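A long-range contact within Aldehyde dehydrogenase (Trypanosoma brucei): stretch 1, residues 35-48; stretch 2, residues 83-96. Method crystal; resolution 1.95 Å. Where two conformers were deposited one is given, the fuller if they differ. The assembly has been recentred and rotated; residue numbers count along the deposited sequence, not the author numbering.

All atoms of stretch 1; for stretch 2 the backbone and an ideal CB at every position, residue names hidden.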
# COMPACT_ATOMS: atom_id res chain seq x y z
N ASP A 35 -11.52 14.10 17.04
CA ASP A 35 -12.68 13.56 17.75
C ASP A 35 -13.76 13.11 16.77
O ASP A 35 -14.00 13.78 15.76
CB ASP A 35 -13.25 14.61 18.71
CG ASP A 35 -14.19 14.00 19.74
OD1 ASP A 35 -15.23 13.42 19.35
OD2 ASP A 35 -13.91 14.13 20.95
N LEU A 36 -14.38 11.97 17.07
CA LEU A 36 -15.43 11.40 16.21
C LEU A 36 -16.62 12.35 15.99
O LEU A 36 -17.19 12.39 14.90
CB LEU A 36 -15.93 10.06 16.77
CG LEU A 36 -15.18 8.79 16.33
CD1 LEU A 36 -13.67 8.96 16.27
CD2 LEU A 36 -15.54 7.61 17.23
N LYS A 37 -16.95 13.13 17.02
CA LYS A 37 -17.98 14.17 16.92
C LYS A 37 -17.69 15.15 15.78
O LYS A 37 -18.58 15.48 15.00
CB LYS A 37 -18.13 14.94 18.24
CG LYS A 37 -19.36 15.84 18.32
CD LYS A 37 -19.15 17.16 19.07
CE LYS A 37 -18.52 16.99 20.44
NZ LYS A 37 -19.17 15.92 21.26
N LYS A 38 -16.44 15.62 15.70
CA LYS A 38 -16.01 16.52 14.63
C LYS A 38 -16.07 15.85 13.25
O LYS A 38 -16.51 16.47 12.28
CB LYS A 38 -14.59 17.02 14.90
CG LYS A 38 -14.40 17.71 16.24
CD LYS A 38 -15.00 19.11 16.25
CE LYS A 38 -14.30 20.00 17.26
NZ LYS A 38 -14.68 21.43 17.09
N ARG A 39 -15.65 14.59 13.17
CA ARG A 39 -15.65 13.84 11.91
C ARG A 39 -17.07 13.63 11.38
O ARG A 39 -17.31 13.81 10.19
CB ARG A 39 -14.97 12.48 12.06
CG ARG A 39 -13.50 12.54 12.42
CD ARG A 39 -12.88 11.16 12.41
NE ARG A 39 -11.77 11.02 13.35
CZ ARG A 39 -11.08 9.89 13.54
NH1 ARG A 39 -11.37 8.79 12.85
NH2 ARG A 39 -10.10 9.86 14.43
N LYS A 40 -17.99 13.26 12.27
CA LYS A 40 -19.41 13.11 11.90
C LYS A 40 -20.04 14.44 11.48
O LYS A 40 -20.82 14.46 10.53
CB LYS A 40 -20.22 12.48 13.05
CG LYS A 40 -19.87 11.02 13.29
CD LYS A 40 -20.69 10.44 14.44
CE LYS A 40 -20.07 9.14 14.92
NZ LYS A 40 -20.85 8.48 16.01
N GLN A 41 -19.69 15.53 12.17
CA GLN A 41 -20.14 16.88 11.77
C GLN A 41 -19.73 17.22 10.33
O GLN A 41 -20.54 17.69 9.54
CB GLN A 41 -19.62 17.96 12.73
CG GLN A 41 -20.38 18.08 14.04
CD GLN A 41 -19.75 19.05 15.04
OE1 GLN A 41 -20.25 19.21 16.15
NE2 GLN A 41 -18.64 19.69 14.66
N VAL A 42 -18.46 16.95 10.00
CA VAL A 42 -17.93 17.23 8.66
C VAL A 42 -18.59 16.35 7.60
O VAL A 42 -18.94 16.85 6.52
CB VAL A 42 -16.39 17.05 8.62
CG1 VAL A 42 -15.85 17.09 7.20
CG2 VAL A 42 -15.71 18.13 9.45
N LEU A 43 -18.75 15.06 7.89
CA LEU A 43 -19.43 14.15 6.97
C LEU A 43 -20.88 14.54 6.74
O LEU A 43 -21.33 14.57 5.60
CB LEU A 43 -19.33 12.70 7.46
CG LEU A 43 -17.92 12.08 7.43
CD1 LEU A 43 -17.97 10.72 8.09
CD2 LEU A 43 -17.36 11.98 6.01
N ARG A 44 -21.60 14.85 7.82
CA ARG A 44 -22.99 15.34 7.71
C ARG A 44 -23.09 16.63 6.89
O ARG A 44 -24.04 16.80 6.12
CB ARG A 44 -23.61 15.56 9.09
CG ARG A 44 -24.01 14.27 9.81
CD ARG A 44 -24.95 14.53 10.98
NE ARG A 44 -24.62 15.74 11.74
CZ ARG A 44 -23.87 15.80 12.85
NH1 ARG A 44 -23.32 14.71 13.40
NH2 ARG A 44 -23.66 16.98 13.42
N SER A 45 -22.11 17.54 7.06
CA SER A 45 -22.05 18.79 6.29
C SER A 45 -21.77 18.54 4.80
O SER A 45 -22.32 19.24 3.95
CB SER A 45 -20.98 19.73 6.85
OG SER A 45 -21.18 19.96 8.23
N LEU A 46 -20.92 17.56 4.50
CA LEU A 46 -20.67 17.15 3.11
C LEU A 46 -21.89 16.45 2.48
O LEU A 46 -22.13 16.60 1.29
CB LEU A 46 -19.41 16.29 2.99
CG LEU A 46 -18.10 17.06 3.17
CD1 LEU A 46 -16.91 16.12 3.31
CD2 LEU A 46 -17.87 18.04 2.03
N LEU A 47 -22.65 15.71 3.28
CA LEU A 47 -23.96 15.20 2.83
C LEU A 47 -24.88 16.36 2.45
O LEU A 47 -25.50 16.34 1.39
CB LEU A 47 -24.62 14.33 3.90
CG LEU A 47 -26.01 13.74 3.62
CD1 LEU A 47 -26.01 12.93 2.34
CD2 LEU A 47 -26.45 12.89 4.79
N ASN A 48 -24.93 17.38 3.32
CA ASN A 48 -25.71 18.60 3.03
C ASN A 48 -25.20 19.31 1.77
O ASN A 48 -26.01 19.78 0.97
CB ASN A 48 -25.70 19.57 4.23
CG ASN A 48 -26.37 19.00 5.47
OD1 ASN A 48 -26.16 19.50 6.59
ND2 ASN A 48 -27.18 17.96 5.30
N UNK A 83 -22.27 6.65 0.24
CA UNK A 83 -20.93 6.66 0.84
C UNK A 83 -20.92 7.42 2.17
O UNK A 83 -20.35 6.94 3.15
CB UNK A 83 -19.92 7.29 -0.13
N UNK A 84 -21.54 8.60 2.20
CA UNK A 84 -21.60 9.38 3.44
C UNK A 84 -22.37 8.62 4.52
O UNK A 84 -21.90 8.52 5.66
CB UNK A 84 -22.25 10.74 3.19
N UNK A 85 -23.54 8.09 4.17
CA UNK A 85 -24.36 7.32 5.12
C UNK A 85 -23.59 6.12 5.67
O UNK A 85 -23.60 5.88 6.88
CB UNK A 85 -25.65 6.85 4.45
N UNK A 86 -22.91 5.39 4.77
CA UNK A 86 -22.06 4.27 5.17
C UNK A 86 -21.00 4.70 6.19
O UNK A 86 -20.87 4.08 7.24
CB UNK A 86 -21.38 3.66 3.94
N UNK A 87 -20.26 5.76 5.87
CA UNK A 87 -19.15 6.20 6.71
C UNK A 87 -19.61 6.71 8.08
O UNK A 87 -18.97 6.40 9.09
CB UNK A 87 -18.36 7.30 5.99
N UNK A 88 -20.72 7.46 8.12
CA UNK A 88 -21.29 7.92 9.40
C UNK A 88 -21.79 6.73 10.23
O UNK A 88 -21.43 6.61 11.41
CB UNK A 88 -22.43 8.91 9.15
N UNK A 89 -22.59 5.86 9.61
CA UNK A 89 -23.16 4.69 10.29
C UNK A 89 -22.12 3.76 10.90
O UNK A 89 -22.32 3.26 12.01
CB UNK A 89 -24.02 3.89 9.31
N UNK A 90 -21.03 3.52 10.18
CA UNK A 90 -20.04 2.51 10.57
C UNK A 90 -18.76 3.06 11.23
O UNK A 90 -17.88 2.28 11.58
CB UNK A 90 -19.65 1.71 9.33
N UNK A 91 -18.67 4.38 11.43
CA UNK A 91 -17.43 5.00 11.95
C UNK A 91 -16.99 4.42 13.29
O UNK A 91 -15.81 4.09 13.47
CB UNK A 91 -17.62 6.51 12.10
N UNK A 92 -17.93 4.30 14.22
CA UNK A 92 -17.64 3.76 15.55
C UNK A 92 -17.12 2.33 15.49
O UNK A 92 -16.26 1.96 16.27
CB UNK A 92 -18.89 3.81 16.42
N UNK A 93 -17.63 1.53 14.55
CA UNK A 93 -17.12 0.18 14.32
C UNK A 93 -15.68 0.22 13.78
O UNK A 93 -14.82 -0.51 14.26
CB UNK A 93 -18.03 -0.57 13.35
N UNK A 94 -15.43 1.09 12.80
CA UNK A 94 -14.13 1.14 12.13
C UNK A 94 -12.99 1.64 13.03
O UNK A 94 -11.87 1.14 12.92
CB UNK A 94 -14.23 2.04 10.90
N UNK A 95 -13.28 2.59 13.91
CA UNK A 95 -12.24 3.15 14.80
C UNK A 95 -11.77 2.21 15.92
O UNK A 95 -10.68 2.41 16.46
CB UNK A 95 -12.77 4.44 15.44
N UNK A 96 -12.57 1.20 16.28
CA UNK A 96 -12.27 0.35 17.44
C UNK A 96 -11.06 -0.55 17.19
O UNK A 96 -10.85 -0.99 16.06
CB UNK A 96 -13.49 -0.51 17.79

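Stretch 2 is a helix running nearly antiparallel to the helix of stretch 1, at 162° with the axes 9.7 Å apart at closest approach. Stretch 1 offers it Leu36, Lys40, Leu43 and Leu47, with Arg39 and Arg44 beside them.

Position 83 has nothing of stretch 1 near its CB, so this contact sets no preference. It is Glu83, whose carboxylate is bonded elsewhere in the structure.

Position 84 points toward stretch 1. Its ideal CB lies 4.4 Å from Leu47 CB and 4.6 Å from Leu43 O. That leaves little depth, and a small or medium apolar side chain such as Ala, Val or Ile would suit. It is Val84. Its CG1 packs 3.7 Å from Leu47 CB and lies 3.4 Å from Leu43 O, a carbonyl already taken by Leu47 N within its own helix.

Position 85 points away, and many residues would do. A long side chain could still swing back toward the end of Leu47. It is Trp85, with chi1 m, and its ring does so: NE1 is 3.6 Å from Leu47 CD2, which sits at the ring edge.

Position 86 is out of reach, so stretch 1 gives no guide. It is His86, whose NE2 hydrogen-bonds the OH of the residue at 94 at 2.5 Å.

Position 87 points toward stretch 1, with its ideal CB 4.0 Å from Leu43 CD1. An apolar residue is expected. It is Leu87, and its CB lies 4.1 Å from Leu43 CD1.

Position 88 points sideways, near Leu43 and the aliphatic part of Lys40. A branched or long apolar side chain could bend inward: Ile, Leu or Met. It is Ile88. CG1 lies 3.7 Å from Leu43 CB, and CD1 reaches 3.7 Å from Arg44 CG. Leu43 thus sits as a knob among Val84, Leu87, Ile88 and position 91.

Position 89 points away and is free for polar residues; it is Glu89. Position 90 is out of reach, and is His90.

Position 91 points toward a hollow formed by Leu36, Arg39, Lys40 and Leu43. Its ideal CB is 4.6 Å from Lys40 CE, with room to extend. A long apolar chain fits, Leu or Met. It is Met91, a knob in that hole. SD lies 3.9 Å from Leu36 CG, and CE is 3.3 Å from Leu43 CD1.

Position 92 points sideways, with its ideal CB 5.1 Å from Lys40 NZ. An acid, Asp or Glu, would answer that charge. It is Asp92. OD2 accepts from Lys40 NZ at 2.7 Å, a salt bridge, and a water donates to Asp92 OD1 at 2.8 Å.

Positions 93 and 94 are out of reach; they are Glu93 and Tyr94, the partner of His86.

Position 95 points toward Leu36, its ideal CB 4.6 Å from Leu36 CD2. A compact apolar residue suits. It is Val95, with CG2 3.7 Å from Leu36 CD2 and CG1 3.9 Å from Arg39 NH1.

Position 96 has left the helix and is out of reach; it is Lys96.

Stretch 2 83-96: EVWHLIEHMDEYVK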
# COMPACT_ATOMS: atom_id res chain seq x y z
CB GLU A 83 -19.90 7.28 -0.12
CG GLU A 83 -18.45 7.13 0.32
CD GLU A 83 -17.91 5.72 0.19
OE1 GLU A 83 -18.55 4.86 -0.46
OE2 GLU A 83 -16.81 5.46 0.72
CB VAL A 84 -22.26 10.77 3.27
CG1 VAL A 84 -22.33 11.48 4.63
CG2 VAL A 84 -21.49 11.64 2.29
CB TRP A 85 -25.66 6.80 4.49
CG TRP A 85 -26.68 7.80 4.07
CD1 TRP A 85 -26.61 9.16 4.17
CD2 TRP A 85 -27.94 7.51 3.43
NE1 TRP A 85 -27.76 9.73 3.66
CE2 TRP A 85 -28.58 8.74 3.19
CE3 TRP A 85 -28.58 6.32 3.04
CZ2 TRP A 85 -29.84 8.82 2.58
CZ3 TRP A 85 -29.83 6.40 2.43
CH2 TRP A 85 -30.45 7.64 2.21
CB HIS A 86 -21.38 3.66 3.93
CG HIS A 86 -20.42 2.55 4.25
ND1 HIS A 86 -20.70 1.23 3.97
CD2 HIS A 86 -19.20 2.56 4.83
CE1 HIS A 86 -19.69 0.47 4.36
NE2 HIS A 86 -18.76 1.26 4.89
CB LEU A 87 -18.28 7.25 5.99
CG LEU A 87 -17.46 6.69 4.82
CD1 LEU A 87 -16.83 7.83 4.02
CD2 LEU A 87 -16.40 5.71 5.28
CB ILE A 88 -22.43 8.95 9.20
CG1 ILE A 88 -21.87 10.25 8.59
CG2 ILE A 88 -23.13 9.27 10.53
CD1 ILE A 88 -22.92 11.20 8.06
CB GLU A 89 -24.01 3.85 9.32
CG GLU A 89 -25.38 4.44 8.99
CD GLU A 89 -26.04 3.75 7.81
OE1 GLU A 89 -25.67 2.60 7.49
OE2 GLU A 89 -26.94 4.36 7.19
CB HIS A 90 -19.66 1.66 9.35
CG HIS A 90 -20.81 0.92 8.75
ND1 HIS A 90 -21.55 -0.01 9.45
CD2 HIS A 90 -21.36 0.97 7.51
CE1 HIS A 90 -22.51 -0.49 8.67
NE2 HIS A 90 -22.41 0.08 7.49
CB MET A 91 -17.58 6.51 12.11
CG MET A 91 -16.29 7.23 12.44
SD MET A 91 -16.57 8.99 12.66
CE MET A 91 -16.80 9.48 10.96
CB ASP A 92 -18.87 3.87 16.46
CG ASP A 92 -19.21 5.31 16.81
OD1 ASP A 92 -18.52 5.87 17.68
OD2 ASP A 92 -20.15 5.87 16.21
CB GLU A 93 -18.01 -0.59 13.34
CG GLU A 93 -17.67 -2.07 13.17
CD GLU A 93 -18.41 -2.72 12.01
OE1 GLU A 93 -19.49 -2.23 11.63
OE2 GLU A 93 -17.91 -3.74 11.48
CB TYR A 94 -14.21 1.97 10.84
CG TYR A 94 -15.15 1.44 9.76
CD1 TYR A 94 -15.57 0.10 9.74
CD2 TYR A 94 -15.61 2.28 8.73
CE1 TYR A 94 -16.42 -0.37 8.75
CE2 TYR A 94 -16.46 1.80 7.74
CZ TYR A 94 -16.85 0.47 7.76
OH TYR A 94 -17.69 -0.03 6.80
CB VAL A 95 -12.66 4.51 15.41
CG1 VAL A 95 -12.86 5.56 14.33
CG2 VAL A 95 -13.90 4.39 16.29
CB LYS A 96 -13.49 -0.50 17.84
CG LYS A 96 -13.73 -1.75 17.02
CD LYS A 96 -15.17 -2.25 17.18
CE LYS A 96 -15.31 -3.65 16.62
NZ LYS A 96 -16.72 -4.07 16.44
O HOH W 1 -19.86 7.75 19.27
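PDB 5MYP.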